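Local coordinates for hypothetical protein PH1320 (Pyrococcus horikoshii, PDB 2E87) that binds GDP and is probably a GTP-binding protein of the Obg/Nog1 type, its cellular role unknown, at residues A[53-58]-A[107-112]; A[47-52]-A[127-132]. All coordinates share one frame; numbering follows the deposited sequence.

Interaction 1: A[53-58]-A[107-112]; sequences VSNVVR and ELEERY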
ATOM      1  N   VAL A  53      -3.692  34.723  -2.606  1.00 37.39           N
ATOM      2  CA  VAL A  53      -3.493  33.712  -3.639  1.00 34.01           C
ATOM      3  C   VAL A  53      -2.398  32.783  -3.178  1.00 34.52           C
ATOM      4  O   VAL A  53      -2.524  31.574  -3.269  1.00 36.94           O
ATOM      5  CB  VAL A  53      -3.062  34.316  -4.983  1.00 31.73           C
ATOM      6  CG1 VAL A  53      -2.573  33.198  -5.937  1.00 23.28           C
ATOM      7  CG2 VAL A  53      -4.231  35.063  -5.596  1.00 28.05           C
ATOM      8  N   SER A  54      -1.324  33.356  -2.668  1.00 38.67           N
ATOM      9  CA  SER A  54      -0.208  32.548  -2.203  1.00 40.90           C
ATOM     10  C   SER A  54      -0.610  31.568  -1.107  1.00 42.70           C
ATOM     11  O   SER A  54      -0.243  30.394  -1.154  1.00 43.84           O
ATOM     12  CB  SER A  54       0.921  33.442  -1.701  1.00 41.73           C
ATOM     13  OG  SER A  54       2.041  32.661  -1.333  1.00 49.46           O
ATOM     14  N   ASN A  55      -1.384  32.039  -0.135  1.00 42.62           N
ATOM     15  CA  ASN A  55      -1.801  31.182   0.965  1.00 43.89           C
ATOM     16  C   ASN A  55      -2.796  30.111   0.618  1.00 40.50           C
ATOM     17  O   ASN A  55      -2.704  28.994   1.116  1.00 39.53           O
ATOM     18  CB  ASN A  55      -2.362  32.007   2.115  1.00 45.51           C
ATOM     19  CG  ASN A  55      -1.293  32.435   3.068  1.00 53.01           C
ATOM     20  OD1 ASN A  55      -0.543  33.367   2.788  1.00 52.24           O
ATOM     21  ND2 ASN A  55      -1.187  31.731   4.199  1.00 62.09           N
ATOM     22  N   VAL A  56      -3.758  30.448  -0.224  1.00 35.32           N
ATOM     23  CA  VAL A  56      -4.759  29.478  -0.598  1.00 35.98           C
ATOM     24  C   VAL A  56      -4.130  28.347  -1.395  1.00 37.07           C
ATOM     25  O   VAL A  56      -4.419  27.184  -1.155  1.00 39.27           O
ATOM     26  CB  VAL A  56      -5.887  30.157  -1.393  1.00 33.04           C
ATOM     27  CG1 VAL A  56      -6.789  29.123  -2.035  1.00 28.38           C
ATOM     28  CG2 VAL A  56      -6.688  31.024  -0.446  1.00 35.20           C
ATOM     29  N   VAL A  57      -3.250  28.688  -2.329  1.00 37.35           N
ATOM     30  CA  VAL A  57      -2.598  27.662  -3.132  1.00 36.83           C
ATOM     31  C   VAL A  57      -1.689  26.796  -2.268  1.00 40.15           C
ATOM     32  O   VAL A  57      -1.755  25.569  -2.319  1.00 45.69           O
ATOM     33  CB  VAL A  57      -1.756  28.280  -4.263  1.00 28.03           C
ATOM     34  CG1 VAL A  57      -0.877  27.213  -4.886  1.00 31.19           C
ATOM     35  CG2 VAL A  57      -2.661  28.906  -5.302  1.00 22.98           C
ATOM     36  N   ARG A  58      -0.845  27.437  -1.467  1.00 41.12           N
ATOM     37  CA  ARG A  58       0.084  26.698  -0.637  1.00 38.98           C
ATOM     38  C   ARG A  58      -0.619  25.848   0.404  1.00 42.36           C
ATOM     39  O   ARG A  58      -0.171  24.752   0.706  1.00 40.83           O
ATOM     40  CB  ARG A  58       1.088  27.657  -0.002  1.00 36.15           C
ATOM     41  CG  ARG A  58       2.145  28.149  -0.997  1.00 37.58           C
ATOM     42  CD  ARG A  58       2.722  29.501  -0.599  1.00 47.19           C
ATOM     43  NE  ARG A  58       3.212  29.467   0.765  1.00 59.37           N
ATOM     44  CZ  ARG A  58       2.770  30.247   1.738  1.00 58.26           C
ATOM     45  NH1 ARG A  58       1.824  31.144   1.505  1.00 57.23           N
ATOM     46  NH2 ARG A  58       3.267  30.109   2.956  1.00 64.51           N
ATOM     47  N   GLU A 107       8.280  32.007  -2.634  1.00 50.34           N
ATOM     48  CA  GLU A 107       9.337  32.902  -3.074  1.00 49.23           C
ATOM     49  C   GLU A 107       8.750  34.016  -3.944  1.00 46.54           C
ATOM     50  O   GLU A 107       9.109  35.184  -3.807  1.00 51.79           O
ATOM     51  CB  GLU A 107      10.374  32.103  -3.860  1.00 45.30           C
ATOM     52  CG  GLU A 107      11.592  32.873  -4.299  1.00 55.90           C
ATOM     53  CD  GLU A 107      12.445  32.065  -5.264  1.00 67.82           C
ATOM     54  OE1 GLU A 107      12.610  30.844  -5.026  1.00 67.98           O
ATOM     55  OE2 GLU A 107      12.950  32.647  -6.253  1.00 66.21           O
ATOM     56  N   LEU A 108       7.844  33.659  -4.842  1.00 42.99           N
ATOM     57  CA  LEU A 108       7.244  34.666  -5.702  1.00 42.52           C
ATOM     58  C   LEU A 108       6.447  35.658  -4.860  1.00 37.94           C
ATOM     59  O   LEU A 108       6.500  36.852  -5.101  1.00 41.68           O
ATOM     60  CB  LEU A 108       6.346  34.010  -6.755  1.00 36.69           C
ATOM     61  CG  LEU A 108       7.105  33.237  -7.836  1.00 42.11           C
ATOM     62  CD1 LEU A 108       6.130  32.455  -8.724  1.00 37.53           C
ATOM     63  CD2 LEU A 108       7.923  34.222  -8.662  1.00 36.97           C
ATOM     64  N   GLU A 109       5.719  35.156  -3.873  1.00 35.68           N
ATOM     65  CA  GLU A 109       4.927  36.013  -3.001  1.00 42.18           C
ATOM     66  C   GLU A 109       5.797  37.066  -2.329  1.00 48.03           C
ATOM     67  O   GLU A 109       5.521  38.260  -2.405  1.00 44.74           O
ATOM     68  CB  GLU A 109       4.234  35.193  -1.913  1.00 36.21           C
ATOM     69  CG  GLU A 109       3.659  36.056  -0.801  1.00 44.67           C
ATOM     70  CD  GLU A 109       3.087  35.253   0.351  1.00 43.52           C
ATOM     71  OE1 GLU A 109       3.422  34.062   0.489  1.00 50.65           O
ATOM     72  OE2 GLU A 109       2.311  35.819   1.136  1.00 46.12           O
ATOM     73  N   GLU A 110       6.851  36.610  -1.663  1.00 51.76           N
ATOM     74  CA  GLU A 110       7.758  37.508  -0.984  1.00 48.83           C
ATOM     75  C   GLU A 110       8.349  38.490  -1.988  1.00 48.87           C
ATOM     76  O   GLU A 110       8.459  39.681  -1.713  1.00 48.41           O
ATOM     77  CB  GLU A 110       8.850  36.699  -0.291  1.00 53.02           C
ATOM     78  CG  GLU A 110       9.978  37.535   0.268  1.00 61.96           C
ATOM     79  CD  GLU A 110      10.825  36.768   1.265  1.00 69.33           C
ATOM     80  OE1 GLU A 110      10.353  36.541   2.405  1.00 73.09           O
ATOM     81  OE2 GLU A 110      11.958  36.386   0.904  1.00 69.14           O
ATOM     82  N   ARG A 111       8.712  37.993  -3.162  1.00 48.02           N
ATOM     83  CA  ARG A 111       9.278  38.855  -4.194  1.00 49.42           C
ATOM     84  C   ARG A 111       8.304  39.954  -4.652  1.00 50.49           C
ATOM     85  O   ARG A 111       8.674  41.125  -4.705  1.00 52.02           O
ATOM     86  CB  ARG A 111       9.721  38.016  -5.400  1.00 54.82           C
ATOM     87  CG  ARG A 111       9.731  38.776  -6.746  1.00 63.63           C
ATOM     88  CD  ARG A 111      11.135  39.075  -7.258  1.00 62.61           C
ATOM     89  NE  ARG A 111      11.941  37.866  -7.389  1.00 70.82           N
ATOM     90  CZ  ARG A 111      11.684  36.885  -8.247  1.00 73.36           C
ATOM     91  NH1 ARG A 111      10.640  36.968  -9.065  1.00 76.25           N
ATOM     92  NH2 ARG A 111      12.464  35.815  -8.280  1.00 75.04           N
ATOM     93  N   TYR A 112       7.065  39.584  -4.975  1.00 47.18           N
ATOM     94  CA  TYR A 112       6.087  40.557  -5.450  1.00 43.48           C
ATOM     95  C   TYR A 112       5.519  41.492  -4.385  1.00 43.97           C
ATOM     96  O   TYR A 112       5.234  42.645  -4.678  1.00 38.44           O
ATOM     97  CB  TYR A 112       4.971  39.838  -6.203  1.00 39.37           C
ATOM     98  CG  TYR A 112       5.390  39.516  -7.611  1.00 36.28           C
ATOM     99  CD1 TYR A 112       5.234  40.451  -8.625  1.00 33.24           C
ATOM    100  CD2 TYR A 112       6.053  38.327  -7.908  1.00 33.50           C
ATOM    101  CE1 TYR A 112       5.725  40.226  -9.890  1.00 32.67           C
ATOM    102  CE2 TYR A 112       6.563  38.094  -9.171  1.00 34.61           C
ATOM    103  CZ  TYR A 112       6.398  39.048 -10.159  1.00 36.03           C
ATOM    104  OH  TYR A 112       6.928  38.842 -11.408  1.00 34.95           O
TER
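Ser-54 and Glu-109 face each other with both first torsions set alike: OG of Ser-54 stands anti to its own nitrogen (chi1 -176°), and CG of Glu-109 is likewise anti, the glutamate chain running on extended to its carboxylate. Side chains that leave both helices toward one another in this way bring the serine hydroxyl onto the acid. Ser-54 OG donates a hydrogen bond of 2.7 Å to Glu-109 OE1, reaching that oxygen from above the carboxylate plane, 69° out of it. The contact is close along the aliphatic part as well, for Ser-54 OG lies 3.4 Å from Glu-109 CB. Arg-58, one turn further along the serine's helix, bends at chi3, which brings NH1 back beside Ser-54. This NH1 comes within 3.5 Å of Glu-109 OE1, but the oxygen is well out of the guanidinium plane, so the salt bridge is a pairing of charges with no N-H aimed at it. The same NH1 makes weak hydrogen bonds to Ser-54 OG (3.2 Å) and Ser-54 O. Arg-106, on the glutamate's own helix, adds a second salt bridge to Glu-109 OE1; two arginines and a hydroxyl thus gather on one oxygen of a buried glutamate, an environment likely to favour the ionised carboxylate. Ile-105 packs beside Ser-54 and Arg-58. The axes of the two short segments run antiparallel at 174° and 10.3 Å apart, with Ser-54 and Glu-109 in register: a polar layer between antiparallel neighbours, helices 38-67 and 88-117, in the elongated helical bundle of the NOG1 N-terminal domain.

Interaction 2: A[47-52]-A[127-132]; sequences ELRVRT and ELRRQF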
ATOM      1  N   GLU A  47      -1.473  43.957  -2.425  1.00 43.37           N
ATOM      2  CA  GLU A  47      -0.627  43.169  -1.533  1.00 43.98           C
ATOM      3  C   GLU A  47      -1.471  42.071  -0.895  1.00 46.35           C
ATOM      4  O   GLU A  47      -1.023  40.927  -0.767  1.00 48.28           O
ATOM      5  CB  GLU A  47      -0.042  44.038  -0.421  1.00 39.36           C
ATOM      6  CG  GLU A  47       1.160  44.835  -0.832  1.00 46.00           C
ATOM      7  CD  GLU A  47       1.584  45.834   0.228  1.00 50.52           C
ATOM      8  OE1 GLU A  47       1.752  45.438   1.408  1.00 50.08           O
ATOM      9  OE2 GLU A  47       1.754  47.014  -0.130  1.00 48.89           O
ATOM     10  N   LEU A  48      -2.690  42.423  -0.492  1.00 38.65           N
ATOM     11  CA  LEU A  48      -3.573  41.454   0.131  1.00 40.09           C
ATOM     12  C   LEU A  48      -3.884  40.352  -0.867  1.00 39.57           C
ATOM     13  O   LEU A  48      -3.887  39.182  -0.514  1.00 40.43           O
ATOM     14  CB  LEU A  48      -4.874  42.116   0.597  1.00 35.89           C
ATOM     15  CG  LEU A  48      -5.936  41.159   1.154  1.00 35.85           C
ATOM     16  CD1 LEU A  48      -5.425  40.426   2.399  1.00 35.36           C
ATOM     17  CD2 LEU A  48      -7.178  41.945   1.485  1.00 39.79           C
ATOM     18  N   ARG A  49      -4.145  40.727  -2.117  1.00 36.98           N
ATOM     19  CA  ARG A  49      -4.450  39.736  -3.135  1.00 33.02           C
ATOM     20  C   ARG A  49      -3.276  38.788  -3.319  1.00 38.31           C
ATOM     21  O   ARG A  49      -3.456  37.567  -3.347  1.00 33.33           O
ATOM     22  CB  ARG A  49      -4.756  40.396  -4.473  1.00 36.68           C
ATOM     23  CG  ARG A  49      -6.074  41.117  -4.550  1.00 35.23           C
ATOM     24  CD  ARG A  49      -6.411  41.412  -6.010  1.00 40.28           C
ATOM     25  NE  ARG A  49      -7.728  42.023  -6.169  1.00 37.26           N
ATOM     26  CZ  ARG A  49      -7.992  43.298  -5.919  1.00 39.09           C
ATOM     27  NH1 ARG A  49      -7.025  44.104  -5.509  1.00 36.17           N
ATOM     28  NH2 ARG A  49      -9.229  43.760  -6.055  1.00 36.11           N
ATOM     29  N   VAL A  50      -2.072  39.343  -3.443  1.00 37.32           N
ATOM     30  CA  VAL A  50      -0.893  38.507  -3.633  1.00 36.70           C
ATOM     31  C   VAL A  50      -0.712  37.508  -2.494  1.00 39.63           C
ATOM     32  O   VAL A  50      -0.348  36.358  -2.726  1.00 43.11           O
ATOM     33  CB  VAL A  50       0.374  39.366  -3.777  1.00 36.76           C
ATOM     34  CG1 VAL A  50       1.609  38.499  -3.650  1.00 38.01           C
ATOM     35  CG2 VAL A  50       0.364  40.057  -5.119  1.00 34.57           C
ATOM     36  N   ARG A  51      -0.993  37.932  -1.268  1.00 41.06           N
ATOM     37  CA  ARG A  51      -0.847  37.044  -0.121  1.00 41.35           C
ATOM     38  C   ARG A  51      -1.936  35.994  -0.046  1.00 43.02           C
ATOM     39  O   ARG A  51      -1.677  34.860   0.345  1.00 44.21           O
ATOM     40  CB  ARG A  51      -0.846  37.832   1.194  1.00 45.16           C
ATOM     41  CG  ARG A  51       0.294  38.802   1.350  1.00 48.46           C
ATOM     42  CD  ARG A  51       0.632  38.967   2.819  1.00 58.46           C
ATOM     43  NE  ARG A  51       1.526  40.095   3.053  1.00 70.87           N
ATOM     44  CZ  ARG A  51       1.128  41.365   3.090  1.00 76.68           C
ATOM     45  NH1 ARG A  51      -0.157  41.666   2.914  1.00 76.36           N
ATOM     46  NH2 ARG A  51       2.014  42.331   3.305  1.00 77.95           N
ATOM     47  N   THR A  52      -3.160  36.377  -0.398  1.00 38.04           N
ATOM     48  CA  THR A  52      -4.276  35.450  -0.343  1.00 35.99           C
ATOM     49  C   THR A  52      -4.106  34.353  -1.398  1.00 37.69           C
ATOM     50  O   THR A  52      -4.342  33.178  -1.123  1.00 39.21           O
ATOM     51  CB  THR A  52      -5.625  36.194  -0.540  1.00 38.32           C
ATOM     52  OG1 THR A  52      -5.696  37.297   0.368  1.00 36.22           O
ATOM     53  CG2 THR A  52      -6.805  35.259  -0.258  1.00 25.73           C
ATOM     54  N   GLU A 127       0.316  46.225 -12.585  1.00 41.90           N
ATOM     55  CA  GLU A 127       1.053  45.289 -13.431  1.00 43.79           C
ATOM     56  C   GLU A 127       1.754  44.197 -12.635  1.00 39.15           C
ATOM     57  O   GLU A 127       1.837  43.048 -13.083  1.00 40.23           O
ATOM     58  CB  GLU A 127       2.065  46.046 -14.305  1.00 51.01           C
ATOM     59  CG  GLU A 127       1.409  46.873 -15.422  1.00 68.52           C
ATOM     60  CD  GLU A 127       2.361  47.858 -16.109  1.00 73.57           C
ATOM     61  OE1 GLU A 127       2.066  48.262 -17.258  1.00 73.41           O
ATOM     62  OE2 GLU A 127       3.390  48.243 -15.503  1.00 76.07           O
ATOM     63  N   LEU A 128       2.250  44.551 -11.457  1.00 37.55           N
ATOM     64  CA  LEU A 128       2.927  43.589 -10.609  1.00 37.34           C
ATOM     65  C   LEU A 128       1.962  42.519 -10.074  1.00 39.84           C
ATOM     66  O   LEU A 128       2.312  41.341 -10.051  1.00 41.60           O
ATOM     67  CB  LEU A 128       3.663  44.309  -9.468  1.00 43.91           C
ATOM     68  CG  LEU A 128       4.895  45.157  -9.856  1.00 45.34           C
ATOM     69  CD1 LEU A 128       5.371  46.000  -8.671  1.00 40.97           C
ATOM     70  CD2 LEU A 128       6.010  44.250 -10.331  1.00 41.49           C
ATOM     71  N   ARG A 129       0.758  42.898  -9.648  1.00 37.38           N
ATOM     72  CA  ARG A 129      -0.185  41.879  -9.172  1.00 36.66           C
ATOM     73  C   ARG A 129      -0.520  40.970 -10.359  1.00 35.04           C
ATOM     74  O   ARG A 129      -0.591  39.743 -10.234  1.00 30.32           O
ATOM     75  CB  ARG A 129      -1.512  42.478  -8.676  1.00 36.80           C
ATOM     76  CG  ARG A 129      -2.689  41.529  -8.993  1.00 40.26           C
ATOM     77  CD  ARG A 129      -4.077  42.059  -8.709  1.00 47.03           C
ATOM     78  NE  ARG A 129      -4.362  43.333  -9.360  1.00 42.74           N
ATOM     79  CZ  ARG A 129      -4.476  43.518 -10.671  1.00 46.22           C
ATOM     80  NH1 ARG A 129      -4.332  42.505 -11.524  1.00 36.49           N
ATOM     81  NH2 ARG A 129      -4.726  44.739 -11.126  1.00 38.74           N
ATOM     82  N   ARG A 130      -0.758  41.599 -11.506  1.00 32.85           N
ATOM     83  CA  ARG A 130      -1.105  40.874 -12.706  1.00 36.68           C
ATOM     84  C   ARG A 130      -0.007  39.868 -13.062  1.00 40.87           C
ATOM     85  O   ARG A 130      -0.295  38.735 -13.450  1.00 43.84           O
ATOM     86  CB  ARG A 130      -1.339  41.855 -13.845  1.00 32.99           C
ATOM     87  CG  ARG A 130      -2.196  41.307 -14.967  1.00 39.67           C
ATOM     88  CD  ARG A 130      -2.377  42.355 -16.059  1.00 54.29           C
ATOM     89  NE  ARG A 130      -3.036  43.560 -15.554  1.00 61.96           N
ATOM     90  CZ  ARG A 130      -2.614  44.804 -15.779  1.00 65.33           C
ATOM     91  NH1 ARG A 130      -1.524  45.026 -16.505  1.00 71.25           N
ATOM     92  NH2 ARG A 130      -3.280  45.830 -15.268  1.00 65.72           N
ATOM     93  N   GLN A 131       1.251  40.270 -12.902  1.00 41.38           N
ATOM     94  CA  GLN A 131       2.355  39.370 -13.209  1.00 40.85           C
ATOM     95  C   GLN A 131       2.386  38.185 -12.264  1.00 37.32           C
ATOM     96  O   GLN A 131       2.605  37.057 -12.690  1.00 34.09           O
ATOM     97  CB  GLN A 131       3.700  40.090 -13.122  1.00 46.16           C
ATOM     98  CG  GLN A 131       3.970  41.081 -14.230  1.00 58.60           C
ATOM     99  CD  GLN A 131       5.399  41.581 -14.190  1.00 69.16           C
ATOM    100  OE1 GLN A 131       6.342  40.793 -14.324  1.00 71.83           O
ATOM    101  NE2 GLN A 131       5.571  42.890 -13.994  1.00 66.30           N
ATOM    102  N   PHE A 132       2.186  38.454 -10.978  1.00 31.62           N
ATOM    103  CA  PHE A 132       2.201  37.404  -9.966  1.00 34.11           C
ATOM    104  C   PHE A 132       1.116  36.371 -10.300  1.00 35.27           C
ATOM    105  O   PHE A 132       1.395  35.172 -10.368  1.00 30.98           O
ATOM    106  CB  PHE A 132       1.981  38.010  -8.575  1.00 29.57           C
ATOM    107  CG  PHE A 132       1.885  36.998  -7.486  1.00 32.78           C
ATOM    108  CD1 PHE A 132       3.029  36.373  -6.995  1.00 36.38           C
ATOM    109  CD2 PHE A 132       0.642  36.641  -6.962  1.00 30.14           C
ATOM    110  CE1 PHE A 132       2.938  35.397  -5.989  1.00 36.18           C
ATOM    111  CE2 PHE A 132       0.536  35.678  -5.968  1.00 30.48           C
ATOM    112  CZ  PHE A 132       1.692  35.046  -5.473  1.00 31.84           C
TER
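Apolar packing of Val-50 against the ring of Phe-132, flanked by a pair of arginines, joins helices 38-67 and 122-142 near one end of the elongated helical region, far from the nucleotide site. CG1 of Val-50 sits over the centre of one ring face, 3.8 Å from the centroid of Phe-132 and 9° off its normal, a well-aligned CH-pi contact. The other methyl, CG2, lies nearer the root of the ring, 3.9 Å from Phe-132 CD2. Phe-132 extends toward the neighbouring helix because its CG is anti to the backbone nitrogen (chi1 176°), and the ring also meets main chain: Phe-132 CE2 is 3.4 Å from Val-50 O. Within the bundle of the NOG1 N-terminal domain these two helices lie side by side, their short segments nearly parallel and 10.0 Å between axes, with Val-50 in register with Arg-129. With an alanine here in place of Phe-132, the Val-50 methyls would probably lose the ring they lie against, leaving a gap between the two helices. At the more exposed margin Arg-49 and Arg-129 touch through aliphatic carbon, CD of Arg-49 lying 3.6 Å from CD of Arg-129. The chains cross there with their guanidinium planes 73° apart. The two groups share one anion: Glu-46 OE1 makes salt bridges with Arg-49 NH1 and Arg-129 NE, which lie 4.7 Å from each other. Ala-29 of helix 14-30 packs against Arg-49 as well.

How the interactions relate
Helix 38-67 is common to both contacts: residues 53-58 meet the antiparallel helix 88-117 in interaction 1, whereas residues 47-52, just before them, meet the parallel helix 122-142 in interaction 2. Interaction 1 is smaller and mostly buried, yet held by polar and charged groups; interaction 2 buries more surface, through an apolar centre with arginines at its partly exposed margin. Their centres are about 8 Å apart, and they adjoin directly: the ring of Phe-132 packs on the backbone of Glu-109, while Tyr-112 lies against the carbonyl of Leu-128. The two contacts therefore lie side by side in the helical bundle, where helices 38-67, 88-117 and 122-142 meet.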